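Local structure of CBS domain protein (Shewanella oneidensis, 3LHH) at residues K114-S122 with T135-E145. The protein binds adenosine monophosphate through its paired CBS domains, the CBS-pair part of a longer membrane protein of the CorC/HlyC-associated family that may as a whole bind FAD. Residues are numbered along the deposited sequence; the frame is centred on the assembly and turned at random. Where two conformers were deposited one is given.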
ATOM      1  N   LYS A 114       5.518  -7.077   4.572  1.00 50.93           N
ATOM      2  CA  LYS A 114       6.724  -6.253   4.612  1.00 50.98           C
ATOM      3  C   LYS A 114       6.362  -4.911   5.221  1.00 48.94           C
ATOM      4  O   LYS A 114       5.185  -4.522   5.225  1.00 45.54           O
ATOM      5  CB  LYS A 114       7.288  -6.048   3.206  1.00 62.00           C
ATOM      6  CG  LYS A 114       7.382  -7.323   2.373  1.00 74.91           C
ATOM      7  CD  LYS A 114       8.357  -8.318   2.984  1.00 82.08           C
ATOM      8  CE  LYS A 114       8.361  -9.638   2.229  1.00 85.46           C
ATOM      9  NZ  LYS A 114       9.318 -10.609   2.834  1.00 87.36           N
ATOM     10  N   ASN A 115       7.367  -4.205   5.729  1.00 45.14           N
ATOM     11  CA  ASN A 115       7.134  -2.957   6.447  1.00 53.79           C
ATOM     12  C   ASN A 115       6.544  -1.848   5.593  1.00 48.71           C
ATOM     13  O   ASN A 115       6.814  -1.754   4.411  1.00 54.87           O
ATOM     14  CB  ASN A 115       8.424  -2.444   7.100  1.00 68.94           C
ATOM     15  CG  ASN A 115       8.221  -1.109   7.796  1.00 78.11           C
ATOM     16  OD1 ASN A 115       7.329  -0.969   8.636  1.00 80.79           O
ATOM     17  ND2 ASN A 115       9.034  -0.115   7.440  1.00 82.24           N
ATOM     18  N   CYS A 116       5.754  -0.991   6.222  1.00 59.97           N
ATOM     19  CA  CYS A 116       5.100   0.105   5.537  1.00 58.52           C
ATOM     20  C   CYS A 116       5.463   1.406   6.224  1.00 59.54           C
ATOM     21  O   CYS A 116       5.515   1.467   7.456  1.00 63.58           O
ATOM     22  CB  CYS A 116       3.586  -0.087   5.606  1.00 62.65           C
ATOM     23  SG  CYS A 116       2.915  -0.045   7.298  1.00 85.19           S
ATOM     24  N   ASN A 117       5.720   2.449   5.441  1.00 51.87           N
ATOM     25  CA  ASN A 117       5.999   3.750   6.032  1.00 55.80           C
ATOM     26  C   ASN A 117       4.810   4.683   5.995  1.00 49.60           C
ATOM     27  O   ASN A 117       4.045   4.697   5.040  1.00 47.15           O
ATOM     28  CB  ASN A 117       7.223   4.398   5.389  1.00 64.64           C
ATOM     29  CG  ASN A 117       8.505   3.739   5.824  1.00 71.82           C
ATOM     30  OD1 ASN A 117       8.565   3.116   6.889  1.00 72.11           O
ATOM     31  ND2 ASN A 117       9.539   3.854   5.001  1.00 73.87           N
ATOM     32  N   PHE A 118       4.653   5.446   7.060  1.00 45.64           N
ATOM     33  CA  PHE A 118       3.621   6.460   7.146  1.00 49.76           C
ATOM     34  C   PHE A 118       4.248   7.842   7.014  1.00 55.39           C
ATOM     35  O   PHE A 118       5.368   8.062   7.457  1.00 54.70           O
ATOM     36  CB  PHE A 118       2.914   6.361   8.488  1.00 48.48           C
ATOM     37  CG  PHE A 118       2.124   5.100   8.659  1.00 54.40           C
ATOM     38  CD1 PHE A 118       2.739   3.937   9.095  1.00 58.84           C
ATOM     39  CD2 PHE A 118       0.764   5.082   8.397  1.00 50.17           C
ATOM     40  CE1 PHE A 118       2.014   2.774   9.263  1.00 62.86           C
ATOM     41  CE2 PHE A 118       0.021   3.926   8.569  1.00 56.77           C
ATOM     42  CZ  PHE A 118       0.649   2.763   8.997  1.00 63.78           C
ATOM     43  N   VAL A 119       3.516   8.766   6.403  1.00 51.43           N
ATOM     44  CA  VAL A 119       3.940  10.150   6.341  1.00 50.75           C
ATOM     45  C   VAL A 119       2.764  11.078   6.610  1.00 51.71           C
ATOM     46  O   VAL A 119       1.619  10.724   6.332  1.00 55.75           O
ATOM     47  CB  VAL A 119       4.535  10.470   4.981  1.00 51.97           C
ATOM     48  CG1 VAL A 119       5.773   9.609   4.742  1.00 45.52           C
ATOM     49  CG2 VAL A 119       3.488  10.268   3.894  1.00 46.10           C
ATOM     50  N   PRO A 120       3.040  12.274   7.155  1.00 49.16           N
ATOM     51  CA  PRO A 120       1.968  13.233   7.424  1.00 49.71           C
ATOM     52  C   PRO A 120       1.421  13.795   6.127  1.00 48.55           C
ATOM     53  O   PRO A 120       2.164  13.935   5.154  1.00 48.73           O
ATOM     54  CB  PRO A 120       2.682  14.369   8.180  1.00 59.84           C
ATOM     55  CG  PRO A 120       4.106  13.922   8.379  1.00 57.12           C
ATOM     56  CD  PRO A 120       4.376  12.846   7.398  1.00 46.00           C
ATOM     57  N   ASN A 121       0.143  14.147   6.114  1.00 50.44           N
ATOM     58  CA  ASN A 121      -0.446  14.796   4.951  1.00 51.25           C
ATOM     59  C   ASN A 121       0.040  16.238   4.784  1.00 59.80           C
ATOM     60  O   ASN A 121      -0.386  16.947   3.870  1.00 63.70           O
ATOM     61  CB  ASN A 121      -1.976  14.745   5.014  1.00 58.49           C
ATOM     62  CG  ASN A 121      -2.571  15.701   6.050  1.00 73.11           C
ATOM     63  OD1 ASN A 121      -1.868  16.255   6.899  1.00 79.65           O
ATOM     64  ND2 ASN A 121      -3.889  15.888   5.981  1.00 76.60           N
ATOM     65  N   SER A 122       0.939  16.662   5.670  1.00 60.11           N
ATOM     66  CA  SER A 122       1.490  18.015   5.631  1.00 59.38           C
ATOM     67  C   SER A 122       2.817  18.083   4.847  1.00 60.43           C
ATOM     68  O   SER A 122       3.460  19.134   4.763  1.00 56.41           O
ATOM     69  CB  SER A 122       1.693  18.537   7.058  1.00 60.70           C
ATOM     70  OG  SER A 122       2.858  17.976   7.645  1.00 64.35           O
ATOM     71  N   THR A 135      13.926   6.122   0.837  1.00 37.28           N
ATOM     72  CA  THR A 135      13.483   4.846   1.387  1.00 44.75           C
ATOM     73  C   THR A 135      13.496   3.749   0.333  1.00 47.19           C
ATOM     74  O   THR A 135      13.638   2.575   0.653  1.00 47.36           O
ATOM     75  CB  THR A 135      12.064   4.934   2.012  1.00 42.44           C
ATOM     76  OG1 THR A 135      11.133   5.380   1.025  1.00 39.21           O
ATOM     77  CG2 THR A 135      12.050   5.909   3.188  1.00 48.38           C
ATOM     78  N   GLY A 136      13.367   4.135  -0.930  1.00 39.59           N
ATOM     79  CA  GLY A 136      13.196   3.159  -1.992  1.00 41.86           C
ATOM     80  C   GLY A 136      11.853   2.435  -1.941  1.00 43.44           C
ATOM     81  O   GLY A 136      11.700   1.351  -2.503  1.00 46.38           O
ATOM     82  N   SER A 137      10.872   3.044  -1.284  1.00 43.90           N
ATOM     83  CA  SER A 137       9.539   2.454  -1.147  1.00 39.43           C
ATOM     84  C   SER A 137       8.727   2.577  -2.436  1.00 36.90           C
ATOM     85  O   SER A 137       8.874   3.537  -3.186  1.00 37.82           O
ATOM     86  CB  SER A 137       8.760   3.151  -0.017  1.00 41.77           C
ATOM     87  OG  SER A 137       9.275   2.840   1.263  1.00 54.84           O
ATOM     88  N   GLN A 138       7.849   1.618  -2.691  1.00 37.58           N
ATOM     89  CA  GLN A 138       6.951   1.698  -3.840  0.50 39.62           C
ATOM     90  C   GLN A 138       5.640   2.358  -3.423  1.00 38.68           C
ATOM     91  O   GLN A 138       4.966   2.984  -4.227  1.00 35.42           O
ATOM     92  CB  GLN A 138       6.690   0.307  -4.424  0.50 44.23           C
ATOM     93  CG  GLN A 138       7.944  -0.410  -4.923  0.50 50.26           C
ATOM     94  CD  GLN A 138       8.361  -1.571  -4.033  0.50 57.23           C
ATOM     95  OE1 GLN A 138       8.307  -1.485  -2.802  0.50 58.03           O
ATOM     96  NE2 GLN A 138       8.783  -2.667  -4.656  0.50 58.65           N
HETATM   97  N   MSE A 139       5.312   2.228  -2.139  1.00 36.44           N
HETATM   98  CA  MSE A 139       4.039   2.666  -1.579  1.00 42.61           C
HETATM   99  C   MSE A 139       4.234   3.289  -0.187  1.00 41.95           C
HETATM  100  O   MSE A 139       4.956   2.740   0.637  1.00 42.07           O
HETATM  101  CB  MSE A 139       3.144   1.428  -1.491  1.00 38.20           C
HETATM  102  CG  MSE A 139       1.791   1.594  -0.879  1.00 45.68           C
HETATM  103 SE   MSE A 139       0.769  -0.082  -1.132  0.70 47.34          SE
HETATM  104  CE  MSE A 139       0.501  -0.017  -3.063  1.00 39.37           C
ATOM    105  N   VAL A 140       3.620   4.443   0.065  1.00 41.74           N
ATOM    106  CA  VAL A 140       3.633   5.046   1.403  0.50 41.14           C
ATOM    107  C   VAL A 140       2.210   5.391   1.828  1.00 41.49           C
ATOM    108  O   VAL A 140       1.357   5.718   0.990  1.00 41.04           O
ATOM    109  CB  VAL A 140       4.493   6.331   1.487  0.50 44.27           C
ATOM    110  CG1 VAL A 140       5.947   6.054   1.111  0.50 35.63           C
ATOM    111  CG2 VAL A 140       3.901   7.420   0.609  0.50 48.71           C
ATOM    112  N   PHE A 141       1.952   5.303   3.129  1.00 39.04           N
ATOM    113  CA  PHE A 141       0.651   5.645   3.684  1.00 37.74           C
ATOM    114  C   PHE A 141       0.651   7.069   4.229  1.00 45.56           C
ATOM    115  O   PHE A 141       1.609   7.510   4.860  1.00 48.77           O
ATOM    116  CB  PHE A 141       0.258   4.656   4.779  1.00 34.33           C
ATOM    117  CG  PHE A 141       0.133   3.237   4.294  1.00 50.52           C
ATOM    118  CD1 PHE A 141      -0.750   2.910   3.271  1.00 44.22           C
ATOM    119  CD2 PHE A 141       0.888   2.225   4.862  1.00 58.38           C
ATOM    120  CE1 PHE A 141      -0.858   1.601   2.821  1.00 50.64           C
ATOM    121  CE2 PHE A 141       0.771   0.912   4.420  1.00 58.74           C
ATOM    122  CZ  PHE A 141      -0.093   0.602   3.398  1.00 54.01           C
ATOM    123  N   VAL A 142      -0.443   7.774   3.990  1.00 43.49           N
ATOM    124  CA  VAL A 142      -0.578   9.152   4.409  1.00 43.98           C
ATOM    125  C   VAL A 142      -1.638   9.294   5.503  1.00 48.41           C
ATOM    126  O   VAL A 142      -2.751   8.786   5.362  1.00 49.34           O
ATOM    127  CB  VAL A 142      -0.963  10.026   3.213  1.00 41.42           C
ATOM    128  CG1 VAL A 142      -1.058  11.487   3.635  1.00 48.11           C
ATOM    129  CG2 VAL A 142       0.059   9.849   2.085  1.00 38.06           C
ATOM    130  N   VAL A 143      -1.284   9.975   6.594  1.00 46.37           N
ATOM    131  CA  VAL A 143      -2.210  10.190   7.707  1.00 54.75           C
ATOM    132  C   VAL A 143      -2.480  11.678   7.903  1.00 56.54           C
ATOM    133  O   VAL A 143      -1.652  12.509   7.528  1.00 60.43           O
ATOM    134  CB  VAL A 143      -1.661   9.622   9.043  1.00 48.92           C
ATOM    135  CG1 VAL A 143      -1.276   8.160   8.873  1.00 49.42           C
ATOM    136  CG2 VAL A 143      -0.456  10.446   9.519  1.00 52.11           C
ATOM    137  N   ASP A 144      -3.633  12.012   8.484  1.00 53.82           N
ATOM    138  CA  ASP A 144      -3.931  13.403   8.840  1.00 54.97           C
ATOM    139  C   ASP A 144      -3.399  13.740  10.234  1.00 63.58           C
ATOM    140  O   ASP A 144      -2.631  12.973  10.820  1.00 62.38           O
ATOM    141  CB  ASP A 144      -5.433  13.728   8.711  1.00 58.23           C
ATOM    142  CG  ASP A 144      -6.321  12.863   9.619  1.00 63.72           C
ATOM    143  OD1 ASP A 144      -5.837  12.343  10.655  1.00 56.30           O
ATOM    144  OD2 ASP A 144      -7.521  12.715   9.291  1.00 66.47           O
ATOM    145  N   GLU A 145      -3.807  14.891  10.760  1.00 76.75           N
ATOM    146  CA  GLU A 145      -3.311  15.357  12.054  1.00 83.59           C
ATOM    147  C   GLU A 145      -3.806  14.518  13.242  1.00 75.36           C
ATOM    148  O   GLU A 145      -3.191  14.538  14.303  1.00 74.74           O
ATOM    149  CB  GLU A 145      -3.632  16.843  12.263  1.00 95.33           C
ATOM    150  CG  GLU A 145      -4.113  17.561  11.011  1.00100.06           C
ATOM    151  CD  GLU A 145      -5.496  17.098  10.578  1.00105.14           C
ATOM    152  OE1 GLU A 145      -5.671  16.800   9.376  1.00108.44           O
ATOM    153  OE2 GLU A 145      -6.401  17.018  11.442  1.00100.89           O
TER
HETATM  154  O   HOH W   1       6.510   2.259   2.773  1.00 55.15           O
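Phe118 and Phe141 sit side by side on neighbouring parallel strands, 117-120 and 139-143, the two strands that helix 125-135 joins as the beta-alpha-beta unit of the second CBS domain. Their rings meet obliquely, planes 43° apart, with CD2 of Phe141 over one face of the Phe118 ring near its rim. CD2 of Phe118 also reaches CG1 of Val143 at 3.7 Å. At the rim of the Phe141 ring lies Cys116, small enough to set SG in the ring plane, 4.9 Å from the centroid. Met88 and Ile91 of strand 88-93 pack against this phenylalanine side of the sheet. On the face toward helix 125-135, beta-branched valines favour the extended backbone: CG2 of Val119 meets CG2 of Val142 at 3.9 Å. Backbone bonds alternate between the strands, and Asn121 N closes the series on Val143 O at 2.8 Å. Asn121 rests CB 3.7 Å from CG1 of Val142 and, with chi1 73°, turns its amide across Asp144, ND2 3.8 Å from CB of Asp144; a glycine here would probably open a gap beside Val142 and leave Asp144 CB without its amide neighbour. At the other end, where the strands diverge, a water accepts from Asn117 N and donates to Met139 O at 2.7 Å.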